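Local atomic coordinates of beta-galactosidase (Marinomonas sp. ef1, PDB entry 6Y2K), a protein that hydrolyses terminal beta-galactosides as a cold-active family GH42 glycosidase that assembles into hexamers. Residues D83-M88 with R114-R119; Y106-L111 with V220-L225; Y267-L272 with R335-E340; G290-G295 with F622-N627. All coordinates share one frame; numbering follows the deposited sequence. Where two conformers were deposited one is given.

Contact 1: D83-M88 with R114-R119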
# COMPACT_ATOMS: atom_id res chain seq x y z
N ASP A 83 -44.72 -2.75 37.94
CA ASP A 83 -46.00 -2.06 37.74
C ASP A 83 -46.48 -1.37 39.02
O ASP A 83 -47.10 -0.31 38.95
CB ASP A 83 -47.08 -3.03 37.22
CG ASP A 83 -46.84 -3.48 35.78
OD1 ASP A 83 -46.05 -2.85 35.06
OD2 ASP A 83 -47.45 -4.49 35.37
N ARG A 84 -46.19 -1.96 40.18
CA ARG A 84 -46.50 -1.34 41.47
C ARG A 84 -45.63 -0.14 41.84
O ARG A 84 -46.05 0.70 42.63
CB ARG A 84 -46.39 -2.36 42.60
CG ARG A 84 -47.55 -3.33 42.66
CD ARG A 84 -47.37 -4.30 43.81
NE ARG A 84 -48.61 -5.02 44.07
CZ ARG A 84 -48.89 -5.67 45.20
NH1 ARG A 84 -48.02 -5.73 46.22
NH2 ARG A 84 -50.07 -6.28 45.31
N HIS A 85 -44.42 -0.07 41.29
CA HIS A 85 -43.45 0.96 41.65
C HIS A 85 -42.84 1.62 40.41
O HIS A 85 -41.65 1.45 40.14
CB HIS A 85 -42.35 0.35 42.52
CG HIS A 85 -42.86 -0.31 43.77
ND1 HIS A 85 -43.33 0.40 44.85
CD2 HIS A 85 -42.98 -1.62 44.09
CE1 HIS A 85 -43.71 -0.44 45.79
NE2 HIS A 85 -43.50 -1.67 45.36
N PRO A 86 -43.63 2.41 39.66
CA PRO A 86 -43.10 3.08 38.46
C PRO A 86 -41.89 4.00 38.71
O PRO A 86 -41.05 4.15 37.81
CB PRO A 86 -44.30 3.90 37.94
CG PRO A 86 -45.24 4.00 39.10
CD PRO A 86 -45.05 2.74 39.89
N SER A 87 -41.80 4.58 39.91
CA SER A 87 -40.64 5.40 40.28
C SER A 87 -39.32 4.61 40.45
O SER A 87 -38.26 5.23 40.63
CB SER A 87 -40.93 6.17 41.58
OG SER A 87 -40.96 5.30 42.70
N MET A 88 -39.38 3.27 40.45
CA MET A 88 -38.16 2.45 40.52
C MET A 88 -37.38 2.40 39.20
O MET A 88 -36.20 2.08 39.21
CB MET A 88 -38.47 1.00 40.98
CG MET A 88 -38.91 0.03 39.90
SD MET A 88 -39.45 -1.56 40.55
CE MET A 88 -37.93 -2.50 40.34
N ARG A 114 -35.65 -0.42 47.13
CA ARG A 114 -34.82 -0.85 48.26
C ARG A 114 -35.63 -1.53 49.36
O ARG A 114 -35.17 -2.51 49.95
CB ARG A 114 -34.03 0.30 48.86
CG ARG A 114 -32.79 0.66 48.07
CD ARG A 114 -32.05 1.76 48.79
NE ARG A 114 -31.18 2.49 47.90
CZ ARG A 114 -30.45 3.54 48.27
NH1 ARG A 114 -30.45 3.99 49.53
NH2 ARG A 114 -29.71 4.15 47.36
N GLU A 115 -36.82 -1.01 49.65
CA GLU A 115 -37.69 -1.64 50.65
C GLU A 115 -38.17 -3.02 50.16
O GLU A 115 -38.20 -3.97 50.95
CB GLU A 115 -38.86 -0.74 51.06
CG GLU A 115 -38.42 0.45 51.89
CD GLU A 115 -37.55 0.07 53.08
OE1 GLU A 115 -38.03 -0.69 53.94
OE2 GLU A 115 -36.39 0.53 53.17
N GLU A 116 -38.51 -3.14 48.87
CA GLU A 116 -38.85 -4.46 48.31
C GLU A 116 -37.67 -5.43 48.40
O GLU A 116 -37.86 -6.61 48.70
CB GLU A 116 -39.35 -4.37 46.86
CG GLU A 116 -40.66 -3.62 46.67
CD GLU A 116 -41.91 -4.45 46.95
OE1 GLU A 116 -41.82 -5.50 47.62
OE2 GLU A 116 -43.00 -4.05 46.48
N CYS A 117 -36.45 -4.93 48.16
CA CYS A 117 -35.24 -5.75 48.32
C CYS A 117 -35.03 -6.17 49.78
O CYS A 117 -34.67 -7.32 50.04
CB CYS A 117 -34.00 -5.02 47.79
SG CYS A 117 -33.97 -4.83 45.99
N ARG A 118 -35.26 -5.24 50.72
CA ARG A 118 -35.18 -5.55 52.15
C ARG A 118 -36.11 -6.72 52.49
O ARG A 118 -35.70 -7.65 53.19
CB ARG A 118 -35.52 -4.34 53.02
CG ARG A 118 -35.09 -4.49 54.48
CD ARG A 118 -35.66 -3.38 55.35
NE ARG A 118 -35.38 -2.06 54.80
CZ ARG A 118 -34.20 -1.46 54.86
NH1 ARG A 118 -33.18 -2.07 55.46
NH2 ARG A 118 -34.04 -0.27 54.33
N ARG A 119 -37.34 -6.68 51.98
CA ARG A 119 -38.34 -7.74 52.21
C ARG A 119 -37.87 -9.09 51.68
O ARG A 119 -37.89 -10.08 52.41
CB ARG A 119 -39.69 -7.41 51.56
CG ARG A 119 -40.79 -8.41 51.92
CD ARG A 119 -42.09 -8.26 51.12
NE ARG A 119 -41.88 -8.43 49.69
CZ ARG A 119 -42.18 -9.52 48.99
NH1 ARG A 119 -42.73 -10.58 49.58
NH2 ARG A 119 -41.92 -9.53 47.70
O HOH W 1 -45.36 -5.08 46.67

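Contact 2: Y106-L111 with V220-L225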
# COMPACT_ATOMS: atom_id res chain seq x y z
N TYR A 106 -33.96 -1.21 37.24
CA TYR A 106 -34.17 -0.35 38.39
C TYR A 106 -33.05 0.67 38.49
O TYR A 106 -31.94 0.43 38.00
CB TYR A 106 -34.25 -1.16 39.70
CG TYR A 106 -32.98 -1.90 40.10
CD1 TYR A 106 -31.99 -1.28 40.86
CD2 TYR A 106 -32.80 -3.24 39.76
CE1 TYR A 106 -30.84 -1.96 41.25
CE2 TYR A 106 -31.64 -3.93 40.13
CZ TYR A 106 -30.67 -3.28 40.88
OH TYR A 106 -29.54 -3.97 41.26
N THR A 107 -33.35 1.80 39.12
CA THR A 107 -32.29 2.71 39.56
C THR A 107 -31.95 2.40 41.01
O THR A 107 -32.85 2.17 41.83
CB THR A 107 -32.61 4.21 39.40
OG1 THR A 107 -31.66 4.97 40.16
CG2 THR A 107 -34.04 4.57 39.84
N PHE A 108 -30.65 2.41 41.31
CA PHE A 108 -30.13 2.21 42.68
C PHE A 108 -30.64 3.28 43.66
O PHE A 108 -30.60 3.06 44.89
CB PHE A 108 -28.60 2.25 42.67
CG PHE A 108 -27.95 1.06 42.01
CD1 PHE A 108 -27.74 -0.10 42.73
CD2 PHE A 108 -27.52 1.12 40.68
CE1 PHE A 108 -27.13 -1.20 42.15
CE2 PHE A 108 -26.92 0.02 40.09
CZ PHE A 108 -26.72 -1.14 40.82
N ALA A 109 -31.09 4.43 43.15
CA ALA A 109 -31.62 5.51 43.99
C ALA A 109 -33.04 5.28 44.49
O ALA A 109 -33.50 6.01 45.38
CB ALA A 109 -31.54 6.85 43.25
N SER A 110 -33.75 4.29 43.92
CA SER A 110 -35.15 4.05 44.25
C SER A 110 -35.30 3.53 45.67
O SER A 110 -34.90 2.41 45.96
CB SER A 110 -35.78 3.05 43.29
OG SER A 110 -37.12 2.76 43.67
N LEU A 111 -35.90 4.33 46.55
CA LEU A 111 -36.13 3.92 47.93
C LEU A 111 -37.24 2.87 48.03
O LEU A 111 -37.18 1.96 48.88
CB LEU A 111 -36.43 5.14 48.80
CG LEU A 111 -35.35 6.23 48.81
CD1 LEU A 111 -35.75 7.35 49.75
CD2 LEU A 111 -33.98 5.67 49.20
N VAL A 220 -23.26 1.48 46.57
CA VAL A 220 -22.74 1.12 47.90
C VAL A 220 -23.88 0.90 48.89
O VAL A 220 -23.92 -0.15 49.55
CB VAL A 220 -21.75 2.19 48.45
CG1 VAL A 220 -21.29 1.87 49.87
CG2 VAL A 220 -20.54 2.31 47.52
N ALA A 221 -24.82 1.85 48.95
CA ALA A 221 -25.98 1.78 49.87
C ALA A 221 -26.93 0.62 49.57
O ALA A 221 -27.38 -0.08 50.49
CB ALA A 221 -26.76 3.09 49.84
N PHE A 222 -27.23 0.41 48.29
CA PHE A 222 -28.06 -0.71 47.82
C PHE A 222 -27.48 -2.06 48.23
O PHE A 222 -28.21 -2.95 48.68
CB PHE A 222 -28.21 -0.63 46.30
CG PHE A 222 -29.11 -1.68 45.69
CD1 PHE A 222 -28.62 -2.92 45.31
CD2 PHE A 222 -30.45 -1.39 45.42
CE1 PHE A 222 -29.43 -3.87 44.70
CE2 PHE A 222 -31.28 -2.34 44.83
CZ PHE A 222 -30.77 -3.58 44.47
N ASN A 223 -26.17 -2.20 48.07
CA ASN A 223 -25.47 -3.42 48.44
C ASN A 223 -25.40 -3.59 49.97
O ASN A 223 -25.60 -4.69 50.49
CB ASN A 223 -24.05 -3.42 47.84
CG ASN A 223 -23.28 -4.69 48.14
OD1 ASN A 223 -23.66 -5.78 47.70
ND2 ASN A 223 -22.19 -4.56 48.90
N LYS A 224 -25.13 -2.49 50.67
CA LYS A 224 -24.98 -2.50 52.12
C LYS A 224 -26.25 -2.96 52.85
O LYS A 224 -26.16 -3.65 53.88
CB LYS A 224 -24.55 -1.12 52.62
CG LYS A 224 -24.29 -0.99 54.12
CD LYS A 224 -23.36 -2.09 54.65
CE LYS A 224 -22.61 -1.67 55.90
NZ LYS A 224 -23.50 -1.39 57.06
N LEU A 225 -27.43 -2.63 52.32
CA LEU A 225 -28.66 -3.08 52.96
C LEU A 225 -28.78 -4.61 52.92
O LEU A 225 -29.23 -5.22 53.89
CB LEU A 225 -29.91 -2.36 52.41
CG LEU A 225 -30.76 -2.91 51.27
CD1 LEU A 225 -31.62 -4.10 51.67
CD2 LEU A 225 -31.65 -1.78 50.75

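Contact 3: Y267-L272 with R335-E340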
# COMPACT_ATOMS: atom_id res chain seq x y z
N TYR A 267 -14.79 -13.02 30.21
CA TYR A 267 -15.15 -13.49 28.89
C TYR A 267 -14.14 -12.94 27.88
O TYR A 267 -14.45 -11.99 27.15
CB TYR A 267 -16.57 -13.07 28.57
CG TYR A 267 -17.60 -13.66 29.51
CD1 TYR A 267 -18.06 -14.97 29.33
CD2 TYR A 267 -18.11 -12.92 30.58
CE1 TYR A 267 -19.00 -15.52 30.18
CE2 TYR A 267 -19.06 -13.46 31.43
CZ TYR A 267 -19.50 -14.76 31.23
OH TYR A 267 -20.44 -15.31 32.06
N PRO A 268 -12.93 -13.52 27.84
CA PRO A 268 -11.82 -12.96 27.06
C PRO A 268 -12.09 -12.75 25.57
O PRO A 268 -11.57 -11.79 25.01
CB PRO A 268 -10.70 -14.00 27.26
CG PRO A 268 -11.04 -14.66 28.54
CD PRO A 268 -12.53 -14.79 28.49
N LEU A 269 -12.88 -13.62 24.95
CA LEU A 269 -13.17 -13.49 23.51
C LEU A 269 -14.19 -12.40 23.23
O LEU A 269 -14.10 -11.74 22.21
CB LEU A 269 -13.66 -14.80 22.91
CG LEU A 269 -12.88 -16.07 23.25
CD1 LEU A 269 -13.33 -17.20 22.33
CD2 LEU A 269 -11.38 -15.88 23.16
N GLY A 270 -15.15 -12.23 24.14
CA GLY A 270 -16.13 -11.17 24.03
C GLY A 270 -15.50 -9.80 24.22
O GLY A 270 -15.75 -8.91 23.42
N SER A 271 -14.69 -9.65 25.26
CA SER A 271 -14.01 -8.36 25.52
C SER A 271 -13.02 -7.99 24.40
O SER A 271 -12.95 -6.82 24.00
CB SER A 271 -13.33 -8.35 26.89
OG SER A 271 -12.25 -9.26 26.96
N LEU A 272 -12.28 -8.96 23.88
CA LEU A 272 -11.35 -8.69 22.78
C LEU A 272 -12.07 -8.12 21.55
O LEU A 272 -11.67 -7.09 21.01
CB LEU A 272 -10.56 -9.94 22.38
CG LEU A 272 -9.52 -9.73 21.27
CD1 LEU A 272 -8.47 -8.69 21.65
CD2 LEU A 272 -8.88 -11.05 20.91
N ARG A 335 -8.84 -24.28 29.87
CA ARG A 335 -7.75 -24.66 30.78
C ARG A 335 -6.79 -23.49 31.01
O ARG A 335 -6.42 -23.22 32.15
CB ARG A 335 -6.99 -25.87 30.23
CG ARG A 335 -5.64 -26.14 30.87
CD ARG A 335 -5.13 -27.52 30.48
NE ARG A 335 -3.82 -27.78 31.06
CZ ARG A 335 -2.65 -27.48 30.50
NH1 ARG A 335 -2.57 -26.84 29.33
NH2 ARG A 335 -1.53 -27.79 31.14
N LEU A 336 -6.41 -22.83 29.92
CA LEU A 336 -5.51 -21.68 29.97
C LEU A 336 -6.04 -20.61 30.92
O LEU A 336 -5.32 -20.16 31.81
CB LEU A 336 -5.32 -21.09 28.56
CG LEU A 336 -4.15 -20.14 28.25
CD1 LEU A 336 -4.28 -19.70 26.80
CD2 LEU A 336 -4.08 -18.91 29.14
N TRP A 337 -7.30 -20.22 30.73
CA TRP A 337 -7.91 -19.15 31.53
C TRP A 337 -8.05 -19.54 32.99
O TRP A 337 -7.93 -18.69 33.87
CB TRP A 337 -9.29 -18.75 30.97
CG TRP A 337 -9.28 -18.25 29.55
CD1 TRP A 337 -8.32 -17.49 28.95
CD2 TRP A 337 -10.30 -18.46 28.56
NE1 TRP A 337 -8.67 -17.21 27.64
CE2 TRP A 337 -9.88 -17.80 27.38
CE3 TRP A 337 -11.53 -19.14 28.56
CZ2 TRP A 337 -10.65 -17.80 26.20
CZ3 TRP A 337 -12.29 -19.15 27.39
CH2 TRP A 337 -11.85 -18.47 26.23
N THR A 338 -8.32 -20.82 33.24
CA THR A 338 -8.48 -21.33 34.60
C THR A 338 -7.16 -21.26 35.37
O THR A 338 -7.11 -20.69 36.46
CB THR A 338 -9.05 -22.76 34.60
OG1 THR A 338 -10.26 -22.79 33.83
CG2 THR A 338 -9.37 -23.25 36.02
N TRP A 339 -6.09 -21.84 34.80
CA TRP A 339 -4.75 -21.73 35.42
C TRP A 339 -4.30 -20.30 35.56
O TRP A 339 -3.67 -19.95 36.55
CB TRP A 339 -3.69 -22.53 34.65
CG TRP A 339 -3.65 -23.95 35.06
CD1 TRP A 339 -3.97 -25.03 34.30
CD2 TRP A 339 -3.32 -24.45 36.35
NE1 TRP A 339 -3.83 -26.19 35.03
CE2 TRP A 339 -3.43 -25.85 36.30
CE3 TRP A 339 -2.92 -23.84 37.55
CZ2 TRP A 339 -3.16 -26.66 37.41
CZ3 TRP A 339 -2.65 -24.66 38.65
CH2 TRP A 339 -2.77 -26.05 38.57
N GLU A 340 -4.63 -19.47 34.57
CA GLU A 340 -4.34 -18.04 34.63
C GLU A 340 -4.90 -17.46 35.92
O GLU A 340 -4.16 -16.85 36.70
CB GLU A 340 -4.92 -17.34 33.38
CG GLU A 340 -4.82 -15.82 33.33
CD GLU A 340 -5.86 -15.25 32.38
OE1 GLU A 340 -6.97 -14.95 32.85
OE2 GLU A 340 -5.58 -15.14 31.16

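Contact 4: G290-G295 with F622-N627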
# COMPACT_ATOMS: atom_id res chain seq x y z
N GLY A 290 -8.17 -14.30 23.66
CA GLY A 290 -8.22 -13.02 24.36
C GLY A 290 -6.84 -12.43 24.49
O GLY A 290 -5.83 -13.11 24.33
N HIS A 291 -6.78 -11.13 24.79
CA HIS A 291 -5.50 -10.45 24.94
C HIS A 291 -4.79 -11.04 26.17
O HIS A 291 -5.46 -11.38 27.15
CB HIS A 291 -5.70 -8.94 25.10
CG HIS A 291 -4.42 -8.17 25.14
ND1 HIS A 291 -3.75 -7.89 26.31
CD2 HIS A 291 -3.70 -7.60 24.15
CE1 HIS A 291 -2.66 -7.20 26.04
NE2 HIS A 291 -2.60 -7.00 24.73
N PRO A 292 -3.45 -11.20 26.11
CA PRO A 292 -2.73 -11.84 27.24
C PRO A 292 -2.92 -11.23 28.64
O PRO A 292 -2.70 -11.93 29.64
CB PRO A 292 -1.27 -11.70 26.81
CG PRO A 292 -1.33 -11.77 25.33
CD PRO A 292 -2.55 -10.97 24.97
N ASP A 293 -3.32 -9.95 28.70
CA ASP A 293 -3.56 -9.24 29.96
C ASP A 293 -5.03 -8.94 30.29
O ASP A 293 -5.30 -8.25 31.28
CB ASP A 293 -2.77 -7.93 29.94
CG ASP A 293 -1.31 -8.17 29.67
OD1 ASP A 293 -0.74 -9.11 30.30
OD2 ASP A 293 -0.73 -7.46 28.80
N ALA A 294 -5.96 -9.47 29.51
CA ALA A 294 -7.38 -9.15 29.69
C ALA A 294 -7.90 -9.69 31.02
O ALA A 294 -8.58 -8.97 31.76
CB ALA A 294 -8.20 -9.70 28.53
N GLY A 295 -7.55 -10.93 31.33
CA GLY A 295 -7.89 -11.54 32.62
C GLY A 295 -7.00 -11.01 33.72
O GLY A 295 -7.48 -10.55 34.76
N PHE A 622 2.47 -19.15 30.57
CA PHE A 622 1.33 -19.14 29.65
C PHE A 622 1.75 -18.70 28.25
O PHE A 622 2.57 -17.79 28.11
CB PHE A 622 0.26 -18.17 30.16
CG PHE A 622 -0.18 -18.46 31.56
CD1 PHE A 622 -1.16 -19.41 31.80
CD2 PHE A 622 0.42 -17.81 32.64
CE1 PHE A 622 -1.54 -19.71 33.10
CE2 PHE A 622 0.03 -18.11 33.94
CZ PHE A 622 -0.95 -19.05 34.16
N ASN A 623 1.19 -19.33 27.23
CA ASN A 623 1.45 -18.95 25.84
C ASN A 623 0.12 -18.65 25.17
O ASN A 623 -0.63 -19.57 24.84
CB ASN A 623 2.20 -20.07 25.11
CG ASN A 623 2.57 -19.70 23.67
OD1 ASN A 623 2.37 -18.58 23.22
ND2 ASN A 623 3.14 -20.67 22.96
N TYR A 624 -0.15 -17.36 24.96
CA TYR A 624 -1.34 -16.88 24.26
C TYR A 624 -1.16 -16.78 22.73
O TYR A 624 -2.12 -16.47 22.03
CB TYR A 624 -1.76 -15.51 24.82
CG TYR A 624 -2.18 -15.51 26.28
CD1 TYR A 624 -1.22 -15.46 27.30
CD2 TYR A 624 -3.52 -15.56 26.65
CE1 TYR A 624 -1.58 -15.47 28.63
CE2 TYR A 624 -3.90 -15.56 27.99
CZ TYR A 624 -2.92 -15.52 28.98
OH TYR A 624 -3.25 -15.54 30.31
N SER A 625 0.05 -17.03 22.22
CA SER A 625 0.33 -16.99 20.78
C SER A 625 -0.15 -18.28 20.10
O SER A 625 -0.54 -19.23 20.78
CB SER A 625 1.83 -16.79 20.51
OG SER A 625 2.57 -18.00 20.67
N SER A 626 -0.08 -18.29 18.77
CA SER A 626 -0.48 -19.44 17.95
C SER A 626 0.67 -20.41 17.64
O SER A 626 0.48 -21.37 16.90
CB SER A 626 -1.12 -18.95 16.64
OG SER A 626 -0.23 -18.10 15.93
N ASN A 627 1.85 -20.18 18.21
CA ASN A 627 2.97 -21.10 17.96
C ASN A 627 3.74 -21.49 19.21
O ASN A 627 3.69 -20.80 20.23
CB ASN A 627 3.92 -20.53 16.91
CG ASN A 627 3.30 -20.49 15.53
OD1 ASN A 627 3.10 -21.53 14.89
ND2 ASN A 627 2.98 -19.30 15.06

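Contact 1: D83-M88 with R114-R119
H85 and E116 join two backbones that stay well apart. Their CA atoms, at 9.7 Å, are the nearest pair across the contact. Residues 114-119 form a turn and a half of helix 111-128. Residues 83-88 run from the end of helix 79-84 into a short 3-10 turn, and H85 is the first residue to leave helical angles. Side chains and one water bridge the gap. H85 NE2 donates to E116 OE2 at 2.7 Å, with a bent N-H...O angle of 145°. The carboxylate receives it on the anti lone pair of OE2. The ring and carboxylate planes are 80° apart, and OE2 lies 19° out of the imidazole plane. E116 reaches this position by a bend at chi2, which turns its carboxylate toward the ring edge. The water, bonded to E116 OE2 at 2.6 Å, also accepts from R84 NH1 at 2.8 Å. OE2 thus takes two donors, and R84 is linked to the same carboxylate indirectly. Within the helix, E116 OE1 forms a long salt bridge with R119 NE, at 3.6 Å. On the far side of the imidazole, ND1 is hydrogen-bonded to E112, one turn earlier on the helix. Two glutamates holding one ring would probably favour its protonated form. The arrangement is a His-carboxylate hydrogen bond at the surface of the TIM-barrel domain, joining the end of helix 79-84 to helix 111-128.

Contact 2: Y106-L111 with V220-L225
F108 and F222 have the closest CA atoms, 6.3 Å apart, where the loop 106-111 passes helix 205-233 with a type I turn from T107 to S110. F222 is central. Its CG stands anti to the backbone N (chi1 -177°), and the ring reaches from the helix into the loop. F108 meets it edge-to-face, with the planes at 86° and the centroids 5.2 Å apart. CD1 and CE1 of F108 form the edge that does the touching. F108 CD1 comes to 3.6 Å from F222 CG, so the contact falls near the base of the F222 ring. Y106 meets the outer end of the same ring from the opposite direction. These two planes are nearly parallel, at 13°, but slid apart so that they barely overlap. Y106 CZ lies 3.6 Å from F222 CZ, and Y106 OH lies 3.4 Å from F222 CE1. Y106 CE1 also sits over the rim of one F108 face, so the three rings form an aromatic cluster. The loop is braced by an ST turn, A109 N donating to T107 OG1 at 3.1 Å. S110 caps the start of helix 111-128 through a bond from Y113 N to its OG. That helix also packs on F222 with Y113 and C117, and its R114 bonds to F108 O. The cluster is thus buried between helices 205-233 and 111-128 and the loop before the latter.

Contact 3: Y267-L272 with R335-E340
P268 leans its CG and CB over one face of the W337 indole, its own ring tilted against it, while L269 meets the edge of the same ring system. P268 and W337 approach from opposite directions. P268 CG sits above the five-membered ring of W337, 3.6 Å from its centroid and 16° off the normal. This is a CH-pi contact. P268 CG also comes to 3.5 Å from W337 CE2, at the junction of the two rings. P268 CB lies 3.8 Å from W337 NE1. L269 crosses W337 at about a right angle. Its CD2 stands near the indole plane, 3.7 Å from W337 CZ2, and L269 CG is 4.0 Å from W337 CH2. P268 thus takes a face, and L269 the outer edge of the six-membered ring. W337 has CG anti to its carbonyl carbon (chi1 -59°), which carries the indole out from helix 333-343 toward the other helix. The backbones stay apart, with 8.6 Å between the CA atoms of P268 and W337. The polar atom of the indole is buried but satisfied, since NE1 donates to the backbone oxygen of V289. That bond helps fix the rotation of the ring beneath P268. Y267 holds the N-cap position of helix 268-274, which begins just beyond barrel strand 261-266. Helix 333-343 lies between barrel strands 310-315 and 348-352 in the chain. On other sides it packs against helix 377-395 and strands 618-623 and 649-655. The contact joins the start of helix 268-274 to a helix that also packs against the C-terminal sheet.

Contact 4: G290-G295 with F622-N627
A proline-aromatic CH-pi contact joins the TIM-barrel domain to the C-terminal antiparallel sheet, with P292 lying on the ring of Y624. These two residues have the nearest CA atoms, 6.0 Å apart. P292 occupies the second position of a type I turn from H291 to A294, and Y624 follows the end of strand 618-623. The proline backbone makes the contact. P292 CA sits over the centre of the Y624 ring, 3.7 Å from the centroid and 6° off the normal. The two side chains slide past each other in opposite directions. P292 CG touches Y624 CB at 3.8 Å, and P292 CB lies over the ring face at 3.8 Å from Y624 CD1. Toward the hydroxyl end, P292 O comes to 3.7 Å from Y624 CZ. Y624 OH is hydrogen-bonded to E340, so one face and the hydroxyl end of the ring both meet the barrel domain. The turn is braced by D293 N donating to H291 ND1, at 3.2 Å. D293 also forms salt bridges with R447 and R611. Behind Y624, N623 OD1 takes the N-H of S625 in an Asx turn and also accepts from S625 OG, at 2.6 Å and in the carbonyl plane. The arrangement is a CH-pi contact between a type I turn of the TIM-barrel domain and the Asx turn at the end of strand 618-623 of the C-terminal sheet.

From the N terminus, contact 1 opens first, at the end of helix 79-84. The loop 106-111 of contact 2 follows before 114-119 closes contact 1 on helix 111-128. Contact 2 closes much later, on helix 205-233, so contacts 1 and 2 cross. They also touch, through M88 with T107. Contact 3 then opens at 267-272 and contact 4 at 290-295. Contact 3 closes at 335-340 and contact 4 at 622-627, so this pair crosses too, and the two touch where L336 packs on Y624. The pairs lie in series; contacts 2 and 3 are about 17 Å apart at their nearest atoms. Contacts 1 to 3 tie barrel-domain elements together, whereas contact 4 adds the C-terminal sheet.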